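Side-chain contacts in putative nucleotide-diphospho-sugar transferase (Desulfovibrio desulfuricans subsp. desulfuricans, PDB 3CGX), which is of unproven function but probably transfers a sugar from a nucleotide-diphosphate donor to an acceptor not yet identified: residues A63-P66 / E67-K70; S214-A217 / L218-E221. One frame throughout, in Å; residues are numbered along the deposited sequence.

Contact 1: A63-P66 / E67-K70; sequences ADLP and EKFK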
ATOM      1  N   ALA A  63      17.025 -13.243  -8.011  1.00 19.79           N
ATOM      2  CA  ALA A  63      16.711 -13.300  -9.453  1.00 19.42           C
ATOM      3  C   ALA A  63      15.474 -14.174  -9.778  1.00 18.01           C
ATOM      4  O   ALA A  63      14.964 -14.133 -10.899  1.00 22.20           O
ATOM      5  CB  ALA A  63      17.919 -13.743 -10.279  1.00 23.06           C
ATOM      6  N   ASP A  64      15.019 -14.936  -8.801  1.00 14.23           N
ATOM      7  CA  ASP A  64      13.853 -15.811  -8.983  1.00 17.29           C
ATOM      8  C   ASP A  64      12.510 -15.158  -8.718  1.00 17.22           C
ATOM      9  O   ASP A  64      11.479 -15.787  -8.875  1.00 16.55           O
ATOM     10  CB  ASP A  64      13.996 -17.106  -8.196  1.00 17.00           C
ATOM     11  CG  ASP A  64      14.020 -16.919  -6.680  1.00 21.02           C
ATOM     12  OD1 ASP A  64      13.824 -15.821  -6.145  1.00 22.01           O
ATOM     13  OD2 ASP A  64      14.245 -17.955  -6.038  1.00 29.54           O
ATOM     14  N   LEU A  65      12.511 -13.869  -8.381  1.00 16.16           N
ATOM     15  CA  LEU A  65      11.271 -13.215  -8.026  1.00 16.78           C
ATOM     16  C   LEU A  65      10.222 -13.096  -9.141  1.00 17.25           C
ATOM     17  O   LEU A  65       9.042 -13.262  -8.847  1.00 20.32           O
ATOM     18  CB  LEU A  65      11.510 -11.839  -7.385  1.00 16.35           C
ATOM     19  CG  LEU A  65      11.942 -11.906  -5.913  1.00 17.94           C
ATOM     20  CD1 LEU A  65      12.232 -10.465  -5.482  1.00 18.93           C
ATOM     21  CD2 LEU A  65      10.925 -12.607  -4.913  1.00 18.96           C
ATOM     22  N   PRO A  66      10.628 -12.767 -10.374  1.00 17.35           N
ATOM     23  CA  PRO A  66       9.591 -12.595 -11.410  1.00 17.05           C
ATOM     24  C   PRO A  66       8.640 -13.803 -11.567  1.00 17.65           C
ATOM     25  O   PRO A  66       7.406 -13.663 -11.551  1.00 19.20           O
ATOM     26  CB  PRO A  66      10.393 -12.272 -12.668  1.00 16.66           C
ATOM     27  CG  PRO A  66      11.630 -11.658 -12.163  1.00 19.83           C
ATOM     28  CD  PRO A  66      11.948 -12.351 -10.854  1.00 20.23           C
ATOM     29  N   GLU A  67       9.184 -14.990 -11.656  1.00 14.80           N
ATOM     30  CA  GLU A  67       8.339 -16.168 -11.814  1.00 16.97           C
ATOM     31  C   GLU A  67       7.668 -16.532 -10.479  1.00 18.06           C
ATOM     32  O   GLU A  67       6.578 -17.136 -10.446  1.00 16.42           O
ATOM     33  CB  GLU A  67       9.141 -17.337 -12.403  1.00 17.35           C
ATOM     34  CG  GLU A  67       9.538 -17.140 -13.838  1.00 19.94           C
ATOM     35  CD  GLU A  67       8.350 -17.013 -14.786  1.00 21.45           C
ATOM     36  OE1 GLU A  67       7.311 -17.659 -14.536  1.00 22.69           O
ATOM     37  OE2 GLU A  67       8.463 -16.248 -15.777  1.00 21.29           O
ATOM     38  N   LYS A  68       8.283 -16.143  -9.375  1.00 14.46           N
ATOM     39  CA  LYS A  68       7.676 -16.406  -8.040  1.00 15.89           C
ATOM     40  C   LYS A  68       6.385 -15.584  -7.912  1.00 16.77           C
ATOM     41  O   LYS A  68       5.323 -16.061  -7.498  1.00 16.08           O
ATOM     42  CB  LYS A  68       8.636 -16.085  -6.892  1.00 18.40           C
ATOM     43  CG  LYS A  68       9.547 -17.184  -6.543  1.00 22.23           C
ATOM     44  CD  LYS A  68      10.497 -16.781  -5.414  1.00 27.28           C
ATOM     45  CE  LYS A  68       9.752 -16.787  -4.105  1.00 34.66           C
ATOM     46  NZ  LYS A  68      10.664 -16.844  -2.933  1.00 51.56           N
ATOM     47  N   PHE A  69       6.466 -14.350  -8.390  1.00 17.26           N
ATOM     48  CA  PHE A  69       5.312 -13.454  -8.414  1.00 17.68           C
ATOM     49  C   PHE A  69       4.211 -13.935  -9.350  1.00 19.40           C
ATOM     50  O   PHE A  69       3.034 -13.881  -9.000  1.00 20.17           O
ATOM     51  CB  PHE A  69       5.709 -11.998  -8.722  1.00 17.59           C
ATOM     52  CG  PHE A  69       6.035 -11.210  -7.472  1.00 21.44           C
ATOM     53  CD1 PHE A  69       4.995 -10.736  -6.656  1.00 23.04           C
ATOM     54  CD2 PHE A  69       7.340 -11.036  -7.065  1.00 18.07           C
ATOM     55  CE1 PHE A  69       5.275 -10.057  -5.462  1.00 23.49           C
ATOM     56  CE2 PHE A  69       7.633 -10.366  -5.860  1.00 20.50           C
ATOM     57  CZ  PHE A  69       6.591  -9.872  -5.064  1.00 22.93           C
ATOM     58  N   LYS A  70       4.601 -14.399 -10.532  1.00 20.30           N
ATOM     59  CA  LYS A  70       3.617 -14.921 -11.502  1.00 19.79           C
ATOM     60  C   LYS A  70       2.921 -16.159 -10.923  1.00 20.92           C
ATOM     61  O   LYS A  70       1.693 -16.323 -11.032  1.00 20.13           O
ATOM     62  CB  LYS A  70       4.253 -15.213 -12.890  1.00 18.70           C
ATOM     63  CG  LYS A  70       4.912 -13.989 -13.479  1.00 22.33           C
ATOM     64  CD  LYS A  70       5.226 -13.987 -14.971  1.00 30.27           C
ATOM     65  CE  LYS A  70       5.356 -15.313 -15.647  1.00 39.62           C
ATOM     66  NZ  LYS A  70       6.165 -15.132 -16.938  1.00 30.59           N
TER
HETATM   67  O   HOH W   1      13.208 -14.980  -3.687  1.00 26.53           O
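The ring of F69 meets L65 along one rim: the carbonyl oxygen of L65 sits at its edge, near the ring plane, with L65 O 3.3 Å from F69 CD2, and the methyl L65 CD2 approaches F69 CE2 at 4.1 Å. Y58 stacks on this ring and Y13 meets it edge-to-face, which places it in the buried layer between the helix and the sheet. The setting is the first turn of helix 65-73, the connecting helix of a beta-alpha-beta unit that leads from strand 53-58 to strand 78-81. L65 and F69, one turn apart, lie side by side and point the same way; L65 also touches Y58, as does P66.

Three successive i to i+4 backbone bonds close the turn. F69 N to L65 O is the shortest at 2.8 Å, whereas K68 N to D64 O is longer, 3.3 Å, and bent to 144° at the hydrogen. P66, with no N-H to give, contributes its carbonyl to K70 N.

On the outer side, K70 and E67, three residues apart, form a salt bridge in which K70 NZ reaches the syn side of E67 OE2; a bend at chi2 of E67 (-62°) helps to turn the carboxylate towards it. With CG between its backbone N and carbonyl carbon (chi1 65°), D64 brings its carboxylate obliquely across the aliphatic part of K68, D64 OD1 lying 3.5 Å from K68 CD. K68 also makes a cation-pi contact with Y13. The charged ends of D64 and K68 do not touch directly: one water donates to D64 OD1 at 2.7 Å and accepts from K68 NZ at 3.2 Å.

Contact 2: S214-A217 / L218-E221; sequences STYA and LLRE
Backbone hydrogen bonds tie S214-A217 to L218-E221 as consecutive turns of the short alpha-helix 214-221, near the C-terminal end of the modelled chain. The amides of L218, L219, R220 and E221 each donate to the carbonyl four residues back, the shortest being R220 N to Y216 O at 2.9 Å.

Apolar packing follows the side facing helices 29-47 and 195-204. L219 lies between them, touching L35 of the former and L198, L201 and Y202 of the latter, and its CD1 comes 4.3 Å from Y216 CD2. T215 turns its methyl CG2 to the same L219 CD1, also at 4.3 Å.

Polar anchoring comes from the first turn, where S214 OG and T215 OG1 hydrogen-bond to the two carboxylate oxygens of D42, and S214 OG also to H38 ND1; the helix is thereby fastened to helix 29-47.

R220 supplies the flat-group contacts. With CG trans to the backbone N (chi1 -164°) and a bend at chi3, its chain runs back along the helix and crosses Y216 at about a right angle, the ring and guanidinium planes 61° apart. R220 NH1 lies in the ring plane at the edge, 3.8 Å from Y216 CD1, a position that rules out a face-on cation-pi stack. A217 CA lies 3.8 Å above one guanidinium face of R220, offset toward its rim. A water donates to A217 O at 2.9 Å and weakly accepts from R220 NH2 at 3.0 Å.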
ATOM      1  N   SER A 214     -10.387 -13.417   2.666  1.00 26.69           N
ATOM      2  CA  SER A 214      -9.541 -14.557   3.019  1.00 25.31           C
ATOM      3  C   SER A 214      -8.698 -14.181   4.220  1.00 21.45           C
ATOM      4  O   SER A 214      -8.482 -15.009   5.096  1.00 24.26           O
ATOM      5  CB  SER A 214      -8.677 -15.042   1.870  1.00 30.01           C
ATOM      6  OG  SER A 214      -7.684 -14.123   1.551  1.00 27.76           O
ATOM      7  N   THR A 215      -8.268 -12.931   4.304  1.00 23.07           N
ATOM      8  CA  THR A 215      -7.568 -12.450   5.488  1.00 21.89           C
ATOM      9  C   THR A 215      -8.434 -12.635   6.735  1.00 22.97           C
ATOM     10  O   THR A 215      -7.984 -13.239   7.735  1.00 24.15           O
ATOM     11  CB  THR A 215      -7.147 -10.982   5.389  1.00 23.44           C
ATOM     12  OG1 THR A 215      -6.175 -10.883   4.375  1.00 24.66           O
ATOM     13  CG2 THR A 215      -6.487 -10.444   6.755  1.00 21.53           C
ATOM     14  N   TYR A 216      -9.680 -12.153   6.683  1.00 21.86           N
ATOM     15  CA  TYR A 216     -10.537 -12.249   7.868  1.00 21.51           C
ATOM     16  C   TYR A 216     -10.792 -13.714   8.239  1.00 21.86           C
ATOM     17  O   TYR A 216     -10.864 -14.069   9.463  1.00 22.28           O
ATOM     18  CB  TYR A 216     -11.847 -11.458   7.705  1.00 21.36           C
ATOM     19  CG  TYR A 216     -12.636 -11.381   9.002  1.00 27.94           C
ATOM     20  CD1 TYR A 216     -13.514 -12.378   9.335  1.00 26.41           C
ATOM     21  CD2 TYR A 216     -12.491 -10.306   9.898  1.00 23.85           C
ATOM     22  CE1 TYR A 216     -14.224 -12.341  10.488  1.00 31.14           C
ATOM     23  CE2 TYR A 216     -13.221 -10.272  11.067  1.00 30.91           C
ATOM     24  CZ  TYR A 216     -14.072 -11.290  11.348  1.00 35.72           C
ATOM     25  OH  TYR A 216     -14.817 -11.284  12.506  1.00 43.15           O
ATOM     26  N   ALA A 217     -10.942 -14.581   7.236  1.00 23.02           N
ATOM     27  CA  ALA A 217     -11.082 -16.026   7.532  1.00 23.51           C
ATOM     28  C   ALA A 217      -9.890 -16.542   8.364  1.00 21.55           C
ATOM     29  O   ALA A 217     -10.055 -17.360   9.297  1.00 19.59           O
ATOM     30  CB  ALA A 217     -11.245 -16.884   6.228  1.00 21.15           C
ATOM     31  N   LEU A 218      -8.681 -16.155   7.994  0.70 20.20           N
ATOM     32  CA  LEU A 218      -7.492 -16.457   8.760  0.70 21.19           C
ATOM     33  C   LEU A 218      -7.505 -15.932  10.182  0.70 20.84           C
ATOM     34  O   LEU A 218      -7.057 -16.559  11.083  0.70 20.92           O
ATOM     35  CB  LEU A 218      -6.289 -15.849   8.102  0.70 25.10           C
ATOM     36  CG  LEU A 218      -5.292 -16.749   7.488  0.70 28.43           C
ATOM     37  CD1 LEU A 218      -4.795 -17.780   8.478  0.70 27.98           C
ATOM     38  CD2 LEU A 218      -6.067 -17.347   6.413  0.70 28.43           C
ATOM     39  N   LEU A 219      -7.975 -14.727  10.338  1.00 19.39           N
ATOM     40  CA  LEU A 219      -8.072 -14.094  11.665  1.00 20.31           C
ATOM     41  C   LEU A 219      -9.030 -14.858  12.563  1.00 20.05           C
ATOM     42  O   LEU A 219      -8.743 -15.090  13.724  1.00 20.39           O
ATOM     43  CB  LEU A 219      -8.497 -12.621  11.581  1.00 20.15           C
ATOM     44  CG  LEU A 219      -7.639 -11.650  10.741  1.00 24.80           C
ATOM     45  CD1 LEU A 219      -8.265 -10.244  10.656  1.00 22.97           C
ATOM     46  CD2 LEU A 219      -6.245 -11.559  11.274  1.00 19.87           C
ATOM     47  N   ARG A 220     -10.169 -15.261  11.996  1.00 19.35           N
ATOM     48  CA  ARG A 220     -11.203 -16.013  12.714  1.00 20.62           C
ATOM     49  C   ARG A 220     -10.631 -17.359  13.197  1.00 19.32           C
ATOM     50  O   ARG A 220     -10.868 -17.802  14.342  1.00 17.71           O
ATOM     51  CB  ARG A 220     -12.432 -16.148  11.776  1.00 20.35           C
ATOM     52  CG  ARG A 220     -13.683 -16.531  12.408  1.00 35.95           C
ATOM     53  CD  ARG A 220     -14.747 -16.341  11.358  1.00 40.43           C
ATOM     54  NE  ARG A 220     -14.498 -17.231  10.225  1.00 48.98           N
ATOM     55  CZ  ARG A 220     -14.724 -16.929   8.945  1.00 51.40           C
ATOM     56  NH1 ARG A 220     -15.181 -15.727   8.602  1.00 49.46           N
ATOM     57  NH2 ARG A 220     -14.462 -17.834   8.003  1.00 39.85           N
ATOM     58  N   GLU A 221      -9.849 -18.001  12.333  0.70 18.78           N
ATOM     59  CA  GLU A 221      -9.158 -19.250  12.697  0.70 19.00           C
ATOM     60  C   GLU A 221      -8.225 -19.025  13.861  0.70 19.81           C
ATOM     61  O   GLU A 221      -8.009 -19.925  14.671  0.70 20.52           O
ATOM     62  CB  GLU A 221      -8.291 -19.820  11.566  0.70 19.55           C
ATOM     63  CG  GLU A 221      -9.004 -20.425  10.437  0.70 35.10           C
ATOM     64  CD  GLU A 221      -8.041 -20.918   9.350  0.70 44.35           C
ATOM     65  OE1 GLU A 221      -6.820 -21.129   9.626  0.70 43.80           O
ATOM     66  OE2 GLU A 221      -8.536 -21.093   8.215  0.70 53.20           O
TER
HETATM   67  O   HOH W   2     -12.190 -19.300   9.367  1.00 40.01           O

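How the contacts relate
Contact 1 comes first along the chain, on helix 65-73, and contact 2 follows far later, on helix 214-221; their centres are about 26 Å apart and their nearest atoms about 15 Å, with no touch between them. Each centre lies about 20 Å from that of the chain. Helix 65-73 belongs to the alpha/beta sheet region, crossing from strand 53-58 to strand 78-81, one of the two outermost strands of the mixed sheet. Helix 214-221 follows the last sheet strand, 183-185, in sequence. The two thus belong to separate parts of the fold: one is a crossover helix at an end of the sheet, the other a late helix packed on helices 29-47 and 195-204.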